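Local coordinates for uncharacterized protein (Methanosarcina mazei, PDB 3R6A) that is of unknown function but belongs to the glyoxalase/bleomycin resistance protein/dioxygenase superfamily and pairs with a second copy, each chain carrying a mixed beta sheet, at residues 4-9 and 70-75; 9-14 and 62-67; 15-20 and 53-58; 23-28 and 46-51; 100-105 and 114-119. All coordinates share one frame; numbering follows the deposited sequence.

How the contacts relate
Contacts 1 and 5 are strand-to-strand pairings written mainly in backbone hydrogen bonds, and they adjoin at strands 69-73 and 112-118, where Phe71 N meets Glu114 O. Contact 2 shares strand 5-14 with contact 1 but is polar: the Arg11 guanidinium reaches a loop, then ties on to Thr70 of contact 1 and Glu114 of contact 5. Contacts 3 and 4 are apolar and pack the two ends of helix 17-27 on strands 51-55 and 44-48. All are partly buried; contact 5 has its centre about 8 Å from the chain centre, contacts 3 and 4 about 15 and 14 Å. Contacts 1, 2 and 4 meet the second subunit through several residues, contact 5 through Tyr115 alone.

Contact 1: 4-9 and 70-75; sequences KILQIL and TFLVDS
Ile5 lays its CD1 methyl against CG1 of Val73, 3.6 Å away, and against the Phe71 ring atom CD2. The two strands run antiparallel through the middle of the sheet, and a classic beta bulge interrupts their pairing: Leu6 and Gln7 both face Leu72. The carbonyl oxygen of Leu72 therefore takes two donors, Leu6 N at 2.8 Å and the longer Gln7 N at 3.3 Å. Beyond the bulge Leu9 and Thr70 exchange a regular pair of backbone bonds.

Ile8 shares the face of Ile5 and Phe71, its side chain running the same way as that of Phe71, with CG2 3.8 Å from Phe71 CE1. Leu28 of the second subunit packs on Ile5, and Ile51 of that subunit on Phe71. On the other face Gln7 and Leu72 point the same way, with Gln7 OE1 3.5 Å from Leu72 CD2. Thr70 turns its hydroxyl to Glu114 and Arg11.

Past Val73 the pairing goes on through Asp74, whose N donates to Lys4 O. A chi1 of 68° sets Asp74 CG 3.4 Å from Lys4 N. Lys4 N donates to Asp74 OD1 at 2.8 Å, arriving 55° out of the carboxylate plane.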
# COMPACT_ATOMS: atom_id res chain seq x y z
N LYS B 4 -2.03 8.95 16.36
CA LYS B 4 -3.06 8.26 15.59
C LYS B 4 -2.78 8.16 14.09
O LYS B 4 -2.36 9.12 13.45
CB LYS B 4 -4.40 8.96 15.79
CG LYS B 4 -5.55 8.37 14.98
CD LYS B 4 -6.85 9.11 15.24
CE LYS B 4 -8.00 8.53 14.43
NZ LYS B 4 -9.29 9.23 14.70
N ILE B 5 -3.03 6.98 13.54
CA ILE B 5 -2.87 6.75 12.11
C ILE B 5 -4.24 7.10 11.52
O ILE B 5 -5.25 6.52 11.91
CB ILE B 5 -2.58 5.26 11.80
CG1 ILE B 5 -1.27 4.84 12.47
CG2 ILE B 5 -2.52 5.05 10.28
CD1 ILE B 5 -0.03 5.44 11.85
N LEU B 6 -4.26 8.06 10.61
CA LEU B 6 -5.52 8.49 9.99
C LEU B 6 -5.84 7.65 8.75
O LEU B 6 -6.99 7.28 8.52
CB LEU B 6 -5.44 9.97 9.62
CG LEU B 6 -5.27 10.93 10.80
CD1 LEU B 6 -5.12 12.35 10.28
CD2 LEU B 6 -6.46 10.83 11.74
N GLN B 7 -4.82 7.36 7.96
CA GLN B 7 -4.98 6.56 6.75
C GLN B 7 -3.68 5.87 6.41
O GLN B 7 -2.60 6.40 6.68
CB GLN B 7 -5.35 7.42 5.54
CG GLN B 7 -6.73 8.00 5.48
CD GLN B 7 -7.02 8.60 4.12
OE1 GLN B 7 -6.25 9.43 3.62
NE2 GLN B 7 -8.11 8.17 3.49
N ILE B 8 -3.80 4.70 5.79
CA ILE B 8 -2.63 3.97 5.33
C ILE B 8 -2.80 3.99 3.82
O ILE B 8 -3.77 3.43 3.29
CB ILE B 8 -2.61 2.53 5.84
CG1 ILE B 8 -2.47 2.54 7.37
CG2 ILE B 8 -1.45 1.76 5.20
CD1 ILE B 8 -2.41 1.16 8.02
N LEU B 9 -1.88 4.66 3.13
CA LEU B 9 -1.97 4.79 1.68
C LEU B 9 -1.04 3.85 0.93
O LEU B 9 0.16 3.80 1.21
CB LEU B 9 -1.67 6.24 1.29
CG LEU B 9 -2.53 7.27 2.02
CD1 LEU B 9 -2.03 8.68 1.72
CD2 LEU B 9 -3.99 7.11 1.60
N THR B 70 2.64 4.76 2.69
CA THR B 70 2.58 6.08 3.30
C THR B 70 1.52 6.08 4.40
O THR B 70 0.38 5.65 4.18
CB THR B 70 2.24 7.14 2.24
OG1 THR B 70 3.34 7.23 1.32
CG2 THR B 70 1.99 8.50 2.87
N PHE B 71 1.91 6.54 5.58
CA PHE B 71 1.00 6.62 6.71
C PHE B 71 0.65 8.07 6.96
O PHE B 71 1.53 8.87 7.27
CB PHE B 71 1.65 6.08 8.00
CG PHE B 71 1.90 4.59 8.01
CD1 PHE B 71 1.59 3.79 6.91
CD2 PHE B 71 2.45 4.00 9.14
CE1 PHE B 71 1.85 2.42 6.94
CE2 PHE B 71 2.71 2.63 9.18
CZ PHE B 71 2.40 1.84 8.08
N LEU B 72 -0.62 8.42 6.82
CA LEU B 72 -1.08 9.78 7.11
C LEU B 72 -1.36 9.74 8.61
O LEU B 72 -2.13 8.90 9.08
CB LEU B 72 -2.36 10.09 6.32
CG LEU B 72 -3.05 11.44 6.54
CD1 LEU B 72 -2.09 12.59 6.28
CD2 LEU B 72 -4.25 11.52 5.62
N VAL B 73 -0.72 10.63 9.36
CA VAL B 73 -0.88 10.66 10.81
C VAL B 73 -1.29 12.02 11.36
O VAL B 73 -1.18 13.03 10.68
CB VAL B 73 0.44 10.22 11.51
CG1 VAL B 73 0.87 8.86 10.99
CG2 VAL B 73 1.54 11.24 11.24
N ASP B 74 -1.76 12.02 12.60
CA ASP B 74 -2.18 13.26 13.24
C ASP B 74 -0.99 14.09 13.70
O ASP B 74 -1.01 15.32 13.60
CB ASP B 74 -3.09 12.93 14.44
CG ASP B 74 -2.34 12.26 15.58
OD1 ASP B 74 -1.40 11.49 15.30
OD2 ASP B 74 -2.71 12.50 16.75
N SER B 75 0.05 13.42 14.19
CA SER B 75 1.24 14.12 14.68
C SER B 75 2.55 13.40 14.39
O SER B 75 2.81 12.34 14.95
CB SER B 75 1.10 14.35 16.18
OG SER B 75 2.32 14.81 16.75

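Contact 2: 9-14 and 62-67; sequences LSRLYV and KPFRNT
Arg11 NH2 donates to the carbonyl oxygen of Phe64 at 2.9 Å, tying strand 5-14 to the loop that follows helix 58-61. The tight, buried part of the contact lies around this guanidinium and the Tyr13 hydroxyl. Arg11 bends at chi3 (67°), which brings NE back toward its own strand, and NE donates to Tyr13 OH at 3.0 Å. Both bonds lie close to the guanidinium plane and hold the group against rotation, while Thr67 CB covers one of its faces, offset toward the rim. A water 2.7 Å from Tyr13 OH, at the edge of the ring, also lies 3.0 Å from Thr67 O, to which it probably donates. Phe64 CB meets Tyr13 CE1 at 3.9 Å.

The solvent side belongs to the exposed Arg65, which makes no hydrogen bond between the two segments and lies over the ring by CH-pi and van der Waals contact. It runs past Tyr13 in the opposite direction, its chain extended from CG to NE. The Arg65 CG methylene stands over the centre of the ring, 3.7 Å from the Tyr13 centroid. The guanidinium then passes the CB end of Tyr13, tilted 41° to the ring, with Arg65 NH1 3.4 Å from Tyr13 CD2.

Arg11 NH1 carries the link deeper, through a salt bridge to Glu114 and a hydrogen bond to Thr70. A buried arginine thus joins the loop to three strands, 5-14, 69-73 and 112-118, of the curved mixed sheet characteristic of the glyoxalase/bleomycin resistance superfamily.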
# COMPACT_ATOMS: atom_id res chain seq x y z
N LEU B 9 -1.88 4.66 3.13
CA LEU B 9 -1.97 4.79 1.68
C LEU B 9 -1.04 3.85 0.93
O LEU B 9 0.16 3.80 1.21
CB LEU B 9 -1.67 6.24 1.29
CG LEU B 9 -2.53 7.27 2.02
CD1 LEU B 9 -2.03 8.68 1.72
CD2 LEU B 9 -3.99 7.11 1.60
N SER B 10 -1.61 3.10 -0.01
CA SER B 10 -0.85 2.17 -0.83
C SER B 10 -0.31 2.93 -2.03
O SER B 10 -1.01 3.75 -2.62
CB SER B 10 -1.74 1.02 -1.29
OG SER B 10 -2.29 0.35 -0.17
N ARG B 11 0.93 2.65 -2.40
CA ARG B 11 1.60 3.35 -3.48
C ARG B 11 1.71 2.58 -4.79
O ARG B 11 2.12 1.42 -4.80
CB ARG B 11 3.00 3.74 -3.02
CG ARG B 11 3.03 4.64 -1.79
CD ARG B 11 4.35 4.49 -1.04
NE ARG B 11 5.51 5.02 -1.78
CZ ARG B 11 5.91 6.29 -1.73
NH1 ARG B 11 5.26 7.18 -0.99
NH2 ARG B 11 6.99 6.67 -2.41
N LEU B 12 1.34 3.23 -5.88
CA LEU B 12 1.44 2.65 -7.21
C LEU B 12 2.29 3.62 -8.02
O LEU B 12 2.19 4.84 -7.85
CB LEU B 12 0.06 2.47 -7.85
CG LEU B 12 -0.90 1.49 -7.18
CD1 LEU B 12 -2.14 1.31 -8.05
CD2 LEU B 12 -0.22 0.14 -6.96
N TYR B 13 3.12 3.06 -8.90
CA TYR B 13 4.03 3.85 -9.73
C TYR B 13 3.69 3.67 -11.19
O TYR B 13 3.67 2.56 -11.71
CB TYR B 13 5.45 3.39 -9.45
CG TYR B 13 5.74 3.29 -7.97
CD1 TYR B 13 6.23 4.38 -7.26
CD2 TYR B 13 5.45 2.12 -7.27
CE1 TYR B 13 6.43 4.31 -5.88
CE2 TYR B 13 5.65 2.03 -5.90
CZ TYR B 13 6.14 3.13 -5.21
OH TYR B 13 6.33 3.05 -3.85
N VAL B 14 3.43 4.79 -11.87
CA VAL B 14 3.06 4.77 -13.27
C VAL B 14 3.83 5.81 -14.08
O VAL B 14 4.42 6.73 -13.52
CB VAL B 14 1.54 5.03 -13.43
CG1 VAL B 14 0.76 3.96 -12.67
CG2 VAL B 14 1.19 6.42 -12.91
N LYS B 62 12.34 5.51 -9.58
CA LYS B 62 13.22 4.58 -8.87
C LYS B 62 13.33 4.80 -7.36
O LYS B 62 13.03 3.91 -6.57
CB LYS B 62 14.61 4.56 -9.50
CG LYS B 62 15.48 3.42 -9.01
CD LYS B 62 16.82 3.34 -9.74
CE LYS B 62 17.76 4.48 -9.36
NZ LYS B 62 19.14 4.25 -9.90
N PRO B 63 13.77 6.00 -6.93
CA PRO B 63 13.90 6.26 -5.49
C PRO B 63 12.59 6.18 -4.71
O PRO B 63 12.59 5.84 -3.52
CB PRO B 63 14.52 7.65 -5.45
CG PRO B 63 13.97 8.30 -6.67
CD PRO B 63 14.11 7.21 -7.71
N PHE B 64 11.48 6.49 -5.37
CA PHE B 64 10.17 6.44 -4.72
C PHE B 64 9.72 5.02 -4.44
O PHE B 64 8.95 4.77 -3.50
CB PHE B 64 9.13 7.15 -5.59
CG PHE B 64 9.32 8.64 -5.65
CD1 PHE B 64 8.81 9.46 -4.65
CD2 PHE B 64 10.06 9.22 -6.68
CE1 PHE B 64 9.03 10.83 -4.67
CE2 PHE B 64 10.28 10.60 -6.70
CZ PHE B 64 9.77 11.40 -5.70
N ARG B 65 10.20 4.07 -5.24
CA ARG B 65 9.82 2.68 -5.06
C ARG B 65 10.39 2.03 -3.81
O ARG B 65 9.95 0.95 -3.41
CB ARG B 65 10.23 1.86 -6.29
CG ARG B 65 9.35 2.07 -7.51
CD ARG B 65 9.87 1.26 -8.68
NE ARG B 65 8.97 1.27 -9.82
CZ ARG B 65 7.82 0.61 -9.88
NH1 ARG B 65 7.42 -0.13 -8.85
NH2 ARG B 65 7.07 0.67 -10.97
N ASN B 66 11.36 2.68 -3.18
CA ASN B 66 11.94 2.10 -1.97
C ASN B 66 11.04 2.25 -0.75
O ASN B 66 11.26 1.61 0.28
CB ASN B 66 13.31 2.73 -1.68
CG ASN B 66 14.33 2.39 -2.75
OD1 ASN B 66 14.43 1.24 -3.17
ND2 ASN B 66 15.09 3.38 -3.19
N THR B 67 10.01 3.08 -0.87
CA THR B 67 9.07 3.29 0.23
C THR B 67 7.89 2.34 0.05
O THR B 67 7.21 2.38 -0.97
CB THR B 67 8.57 4.75 0.26
OG1 THR B 67 9.68 5.62 0.48
CG2 THR B 67 7.55 4.94 1.37
O HOH W 1 5.68 0.61 -2.79

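Contact 3: 15-20 and 53-58; sequences ADLNPA and LIAGSE
Leu17 and Ala55 make the central apolar contact, with Leu17 CG 3.6 Å from Ala55 CB. One branch of the leucine, CD2, reaches along the strand to Leu53 CB, 3.7 Å away, and lies almost as near the Ala55 methyl. Leu17 gets there from the first turn of helix 17-27 with CG anti to the carbonyl carbon (chi1 -76°), and its side chain crosses that of Leu53 at a slant. Since Leu53 and Ala55 alternate with Ile54, both direct their CB atoms at the helix, while Ile54 turns away to Arg11 and Tyr13. The leucine is enclosed further by Glu44 and Ala46 of the next strand. A helix that follows strand 5-14 and packs on strands 44-48 and 51-55 of the same sheet is consistent with the beta-alpha-beta-beta-beta module of the glyoxalase/bleomycin resistance superfamily.

Main-chain packing makes up the rest. With only a methyl at Ala55, the start of the helix lies close: Ala55 CB is 3.7 Å from Leu17 N and 4.1 Å from Asp16 C. Ahead of the helix, the chain at Ala15 passes beside Gly56, their CA atoms 5.0 Å apart; Ala15 O stands 3.5 Å from Gly56 N.

Polar groups work chiefly outside this interface. Asp16 occupies the N-cap position, but its side chain makes no capping bond. Ser57, in contrast, caps the following helix through OG to Ala60 N. The helix start is therefore seated on the sheet by hydrophobic and van der Waals packing, without directional bonds between the two segments.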
# COMPACT_ATOMS: atom_id res chain seq x y z
N ALA B 15 3.82 5.65 -15.40
CA ALA B 15 4.53 6.57 -16.28
C ALA B 15 3.79 7.90 -16.41
O ALA B 15 4.41 8.96 -16.40
CB ALA B 15 4.71 5.93 -17.65
N ASP B 16 2.47 7.83 -16.53
CA ASP B 16 1.67 9.05 -16.68
C ASP B 16 0.35 8.96 -15.93
O ASP B 16 -0.35 7.95 -16.02
CB ASP B 16 1.40 9.30 -18.16
CG ASP B 16 2.67 9.50 -18.96
OD1 ASP B 16 3.36 10.52 -18.75
OD2 ASP B 16 2.99 8.62 -19.80
N LEU B 17 0.01 10.01 -15.20
CA LEU B 17 -1.22 10.04 -14.42
C LEU B 17 -2.52 9.97 -15.21
O LEU B 17 -3.41 9.20 -14.86
CB LEU B 17 -1.27 11.29 -13.53
CG LEU B 17 -0.42 11.32 -12.26
CD1 LEU B 17 -0.68 12.62 -11.51
CD2 LEU B 17 -0.76 10.12 -11.38
N ASN B 18 -2.63 10.77 -16.27
CA ASN B 18 -3.85 10.83 -17.06
C ASN B 18 -4.56 9.51 -17.37
O ASN B 18 -5.64 9.26 -16.84
CB ASN B 18 -3.61 11.60 -18.36
CG ASN B 18 -3.32 13.07 -18.12
OD1 ASN B 18 -3.92 13.69 -17.24
ND2 ASN B 18 -2.41 13.64 -18.91
N PRO B 19 -3.97 8.66 -18.22
CA PRO B 19 -4.66 7.40 -18.51
C PRO B 19 -4.89 6.55 -17.25
O PRO B 19 -5.96 5.96 -17.07
CB PRO B 19 -3.74 6.72 -19.52
CG PRO B 19 -2.39 7.21 -19.12
CD PRO B 19 -2.64 8.68 -18.86
N ALA B 20 -3.89 6.50 -16.38
CA ALA B 20 -3.99 5.72 -15.15
C ALA B 20 -5.16 6.20 -14.29
O ALA B 20 -5.95 5.38 -13.81
CB ALA B 20 -2.69 5.80 -14.36
N LEU B 53 -1.01 7.58 -6.36
CA LEU B 53 -0.44 7.34 -7.68
C LEU B 53 0.73 8.28 -7.88
O LEU B 53 0.57 9.51 -7.83
CB LEU B 53 -1.49 7.58 -8.77
CG LEU B 53 -2.62 6.58 -8.92
CD1 LEU B 53 -3.61 7.08 -9.97
CD2 LEU B 53 -2.06 5.21 -9.33
N ILE B 54 1.92 7.71 -8.09
CA ILE B 54 3.14 8.49 -8.29
C ILE B 54 3.55 8.27 -9.75
O ILE B 54 3.83 7.14 -10.15
CB ILE B 54 4.24 7.99 -7.34
CG1 ILE B 54 3.73 8.05 -5.90
CG2 ILE B 54 5.50 8.83 -7.51
CD1 ILE B 54 4.66 7.43 -4.89
N ALA B 55 3.59 9.35 -10.53
CA ALA B 55 3.93 9.25 -11.94
C ALA B 55 5.22 9.95 -12.33
O ALA B 55 5.55 11.01 -11.80
CB ALA B 55 2.78 9.80 -12.79
N GLY B 56 5.95 9.35 -13.26
CA GLY B 56 7.20 9.91 -13.72
C GLY B 56 7.99 8.88 -14.51
O GLY B 56 7.55 7.73 -14.64
N SER B 57 9.15 9.27 -15.02
CA SER B 57 9.98 8.35 -15.79
C SER B 57 10.47 7.24 -14.87
O SER B 57 10.53 7.41 -13.65
CB SER B 57 11.19 9.09 -16.36
OG SER B 57 12.01 9.59 -15.32
N GLU B 58 10.84 6.10 -15.46
CA GLU B 58 11.32 4.98 -14.66
C GLU B 58 12.49 5.41 -13.78
O GLU B 58 12.67 4.87 -12.69
CB GLU B 58 11.74 3.82 -15.57
CG GLU B 58 10.56 3.08 -16.20
CD GLU B 58 9.69 2.37 -15.17
OE1 GLU B 58 9.21 3.03 -14.22
OE2 GLU B 58 9.49 1.14 -15.31

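Contact 4: 23-28 and 46-51; sequences FYEELL and AQISTI
Ile48 pushes its CD1 methyl into a hollow on the flank of helix 17-27, between Tyr24 and Glu25. The tip presses on the backbone itself, 3.4 Å from Glu25 N and 3.5 Å from the carbonyl carbon of Tyr24. Two side chains wall the hollow: Tyr24 CB lies 3.8 Å from Ile48 CD1, and the CG methylene of Glu25 closes in to 3.5 Å from the same methyl, its chain crossing the isoleucine at about a right angle. CG1 of Ile48 is anti to the backbone N (chi1 180°), and chi2 is also near-extended (162°), which points CD1 on toward the helix.

Leu28, just past the last helical turn, supplies the answering bump. Its CD1 methyl enters the dip between three residues of the strand connection, 3.7 Å from Ser49 CB, 3.8 Å from Ile48 CG1 and 4.0 Å from Ile51 CD1. That dip is shaped by a type II' beta turn from Ile48 to Ile51, the tight hairpin connection between strands 44-48 and 51-55. Ser49 takes a positive phi (57°) in it, and Gln47 NE2 reaches over to bond Ser49 O in the plane of its amide. The turn brings Ile48 and Ile51 onto the same side, facing the helix that covers this end of the sheet.

The ring of Tyr24 carries on beyond the contact. Phe23 CD2 sits over its centre, and its hydroxyl bonds to Asp109 and His107 of the second subunit, while Leu27 packs on Tyr115 of that chain.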
# COMPACT_ATOMS: atom_id res chain seq x y z
N PHE B 23 -8.52 5.04 -15.41
CA PHE B 23 -8.71 3.63 -15.08
C PHE B 23 -9.11 3.45 -13.62
O PHE B 23 -10.09 2.76 -13.32
CB PHE B 23 -7.43 2.83 -15.35
CG PHE B 23 -7.51 1.41 -14.88
CD1 PHE B 23 -8.29 0.47 -15.55
CD2 PHE B 23 -6.82 1.01 -13.73
CE1 PHE B 23 -8.39 -0.84 -15.10
CE2 PHE B 23 -6.92 -0.30 -13.27
CZ PHE B 23 -7.70 -1.23 -13.95
N TYR B 24 -8.36 4.06 -12.70
CA TYR B 24 -8.69 3.90 -11.29
C TYR B 24 -10.01 4.54 -10.89
O TYR B 24 -10.68 4.06 -9.98
CB TYR B 24 -7.54 4.42 -10.42
CG TYR B 24 -6.33 3.53 -10.53
CD1 TYR B 24 -6.34 2.24 -10.00
CD2 TYR B 24 -5.22 3.91 -11.28
CE1 TYR B 24 -5.29 1.35 -10.22
CE2 TYR B 24 -4.17 3.04 -11.51
CZ TYR B 24 -4.21 1.76 -10.98
OH TYR B 24 -3.19 0.89 -11.26
N GLU B 25 -10.41 5.61 -11.57
CA GLU B 25 -11.68 6.25 -11.24
C GLU B 25 -12.80 5.27 -11.59
O GLU B 25 -13.81 5.19 -10.90
CB GLU B 25 -11.83 7.57 -12.02
CG GLU B 25 -10.78 8.60 -11.60
CD GLU B 25 -10.75 9.83 -12.47
OE1 GLU B 25 -11.13 9.74 -13.65
OE2 GLU B 25 -10.33 10.90 -11.96
N GLU B 26 -12.59 4.51 -12.65
CA GLU B 26 -13.57 3.52 -13.09
C GLU B 26 -13.55 2.30 -12.17
O GLU B 26 -14.59 1.85 -11.68
CB GLU B 26 -13.27 3.09 -14.52
CG GLU B 26 -13.39 4.21 -15.54
CD GLU B 26 -14.82 4.50 -15.92
OE1 GLU B 26 -15.66 4.72 -15.01
OE2 GLU B 26 -15.12 4.52 -17.14
N LEU B 27 -12.35 1.77 -11.93
CA LEU B 27 -12.19 0.59 -11.08
C LEU B 27 -12.73 0.82 -9.66
O LEU B 27 -13.42 -0.04 -9.11
CB LEU B 27 -10.71 0.20 -10.99
CG LEU B 27 -10.38 -0.99 -10.10
CD1 LEU B 27 -10.85 -2.28 -10.77
CD2 LEU B 27 -8.87 -1.03 -9.85
N LEU B 28 -12.41 1.98 -9.10
CA LEU B 28 -12.83 2.31 -7.74
C LEU B 28 -14.17 3.04 -7.70
O LEU B 28 -14.64 3.42 -6.63
CB LEU B 28 -11.76 3.16 -7.07
CG LEU B 28 -10.37 2.53 -7.00
CD1 LEU B 28 -9.35 3.55 -6.51
CD2 LEU B 28 -10.40 1.33 -6.07
N ALA B 46 -0.91 11.92 -7.14
CA ALA B 46 -2.37 11.98 -7.10
C ALA B 46 -2.87 10.96 -6.08
O ALA B 46 -2.20 9.97 -5.80
CB ALA B 46 -2.95 11.66 -8.47
N GLN B 47 -4.05 11.21 -5.51
CA GLN B 47 -4.62 10.25 -4.57
C GLN B 47 -6.05 9.95 -4.98
O GLN B 47 -6.83 10.86 -5.22
CB GLN B 47 -4.62 10.77 -3.13
CG GLN B 47 -5.13 9.71 -2.14
CD GLN B 47 -5.22 10.22 -0.71
OE1 GLN B 47 -4.44 11.06 -0.29
NE2 GLN B 47 -6.18 9.69 0.05
N ILE B 48 -6.37 8.67 -5.08
CA ILE B 48 -7.72 8.24 -5.42
C ILE B 48 -8.03 7.15 -4.39
O ILE B 48 -7.28 6.18 -4.26
CB ILE B 48 -7.80 7.71 -6.86
CG1 ILE B 48 -9.23 7.27 -7.17
CG2 ILE B 48 -6.80 6.60 -7.08
CD1 ILE B 48 -9.52 7.15 -8.65
N SER B 49 -9.13 7.33 -3.65
CA SER B 49 -9.46 6.39 -2.57
C SER B 49 -8.21 6.42 -1.67
O SER B 49 -7.69 7.50 -1.40
CB SER B 49 -9.71 4.98 -3.11
OG SER B 49 -10.11 4.11 -2.06
N THR B 50 -7.72 5.26 -1.23
CA THR B 50 -6.52 5.20 -0.38
C THR B 50 -5.28 4.81 -1.17
O THR B 50 -4.31 4.27 -0.62
CB THR B 50 -6.69 4.23 0.82
OG1 THR B 50 -6.98 2.91 0.35
CG2 THR B 50 -7.82 4.70 1.71
N ILE B 51 -5.30 5.09 -2.47
CA ILE B 51 -4.17 4.80 -3.33
C ILE B 51 -3.45 6.08 -3.71
O ILE B 51 -4.08 7.06 -4.09
CB ILE B 51 -4.63 4.13 -4.64
CG1 ILE B 51 -5.22 2.75 -4.34
CG2 ILE B 51 -3.45 4.00 -5.60
CD1 ILE B 51 -5.76 2.06 -5.55

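Contact 5: 100-105 and 114-119; sequences GRNMTV and EYVEHS
Met103, a selenomethionine, holds CG between its backbone N and carbonyl carbon (chi1 66°), which sets CG 3.8 Å from Tyr115 CB. The chain then extends, and CE passes the ring obliquely. Val105 reaches the same tyrosine farther along, its CG2 3.8 Å from Tyr115 CD2. The two strands form an antiparallel beta hairpin with little twist between them (165°), and hydrogen-bonded pairs Arg101 with Glu117 and Met103 with Tyr115 alternate with non-hydrogen-bonded ones. The bond from Tyr115 N to Met103 O measures 2.8 Å.

On this same face Arg101 and Glu117 lie side by side, guanidinium and carboxylate nearly perpendicular (87°). Their salt bridge is long, 3.6 Å from Arg101 NH1 to Glu117 OE1; the stronger partners are Asp77 for Arg101 and Leu76 N for Glu117. The tyrosine hydroxyl bonds to His107. Next to Arg101, the CA of Gly100 makes a CH...O contact of 3.3 Å with Glu117 O.

Backbone bonds therefore set the pairing of the strands. On the face of Arg101, Met103, Tyr115 and Glu117 the charged and apolar groups meet helix 76-84, while Glu114 on the other face bonds to Thr70 and Arg11.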
# COMPACT_ATOMS: atom_id res chain seq x y z
N GLY B 100 2.18 20.08 4.36
CA GLY B 100 2.38 19.93 5.79
C GLY B 100 3.81 19.56 6.13
O GLY B 100 4.73 20.34 5.90
N ARG B 101 4.00 18.36 6.68
CA ARG B 101 5.34 17.89 7.03
C ARG B 101 5.44 16.40 6.80
O ARG B 101 4.47 15.67 7.01
CB ARG B 101 5.63 18.16 8.51
CG ARG B 101 5.65 19.62 8.92
CD ARG B 101 5.56 19.71 10.44
NE ARG B 101 6.70 19.09 11.11
CZ ARG B 101 6.64 18.49 12.29
NH1 ARG B 101 5.48 18.41 12.94
NH2 ARG B 101 7.73 17.96 12.83
N ASN B 102 6.60 15.93 6.36
CA ASN B 102 6.78 14.49 6.14
C ASN B 102 8.12 14.05 6.70
O ASN B 102 8.97 14.87 7.04
CB ASN B 102 6.80 14.12 4.65
CG ASN B 102 5.68 14.76 3.85
OD1 ASN B 102 4.56 14.94 4.34
ND2 ASN B 102 5.97 15.08 2.59
N MSE B 103 8.29 12.73 6.78
CA MSE B 103 9.54 12.11 7.21
C MSE B 103 9.50 10.69 6.68
O MSE B 103 8.42 10.11 6.49
CB MSE B 103 9.70 12.11 8.73
CG MSE B 103 8.71 11.26 9.49
SE MSE B 103 9.13 11.26 11.39
CE MSE B 103 7.74 10.05 12.00
N THR B 104 10.67 10.14 6.40
CA THR B 104 10.75 8.77 5.90
C THR B 104 11.49 7.99 6.97
O THR B 104 12.49 8.45 7.52
CB THR B 104 11.50 8.72 4.56
OG1 THR B 104 10.74 9.46 3.58
CG2 THR B 104 11.63 7.27 4.08
N VAL B 105 10.97 6.81 7.28
CA VAL B 105 11.53 6.01 8.35
C VAL B 105 11.82 4.57 7.97
O VAL B 105 11.06 3.95 7.24
CB VAL B 105 10.54 5.98 9.54
CG1 VAL B 105 11.08 5.13 10.68
CG2 VAL B 105 10.25 7.40 10.00
N GLU B 114 6.77 6.19 4.69
CA GLU B 114 6.72 7.65 4.66
C GLU B 114 5.59 8.07 5.59
O GLU B 114 4.45 7.62 5.43
CB GLU B 114 6.45 8.18 3.26
CG GLU B 114 6.21 9.68 3.23
CD GLU B 114 5.77 10.17 1.87
OE1 GLU B 114 4.97 9.47 1.22
OE2 GLU B 114 6.22 11.27 1.47
N TYR B 115 5.90 8.89 6.58
CA TYR B 115 4.90 9.39 7.52
C TYR B 115 4.58 10.83 7.11
O TYR B 115 5.47 11.66 6.95
CB TYR B 115 5.44 9.37 8.95
CG TYR B 115 5.52 7.99 9.54
CD1 TYR B 115 4.56 7.53 10.45
CD2 TYR B 115 6.56 7.12 9.19
CE1 TYR B 115 4.64 6.26 11.00
CE2 TYR B 115 6.64 5.84 9.74
CZ TYR B 115 5.68 5.42 10.64
OH TYR B 115 5.77 4.18 11.23
N VAL B 116 3.29 11.12 6.94
CA VAL B 116 2.88 12.45 6.52
C VAL B 116 1.87 13.07 7.46
O VAL B 116 1.00 12.39 7.99
CB VAL B 116 2.26 12.40 5.11
CG1 VAL B 116 1.87 13.80 4.66
CG2 VAL B 116 3.25 11.78 4.13
N GLU B 117 2.01 14.38 7.67
CA GLU B 117 1.10 15.13 8.53
C GLU B 117 0.58 16.27 7.66
O GLU B 117 1.36 17.05 7.13
CB GLU B 117 1.86 15.69 9.73
CG GLU B 117 0.98 16.41 10.74
CD GLU B 117 1.79 17.09 11.84
OE1 GLU B 117 2.50 16.38 12.58
OE2 GLU B 117 1.71 18.33 11.95
N HIS B 118 -0.73 16.34 7.50
CA HIS B 118 -1.33 17.39 6.69
C HIS B 118 -1.67 18.61 7.53
O HIS B 118 -2.15 18.49 8.66
CB HIS B 118 -2.61 16.87 6.01
CG HIS B 118 -2.34 15.96 4.84
ND1 HIS B 118 -3.32 15.15 4.30
CD2 HIS B 118 -1.23 15.77 4.10
CE1 HIS B 118 -2.81 14.49 3.27
NE2 HIS B 118 -1.55 14.85 3.12
N SER B 119 -1.39 19.79 6.99
CA SER B 119 -1.68 21.03 7.70
C SER B 119 -3.16 21.35 7.50
O SER B 119 -3.90 20.53 6.96
CB SER B 119 -0.81 22.17 7.17
OG SER B 119 -0.99 22.34 5.77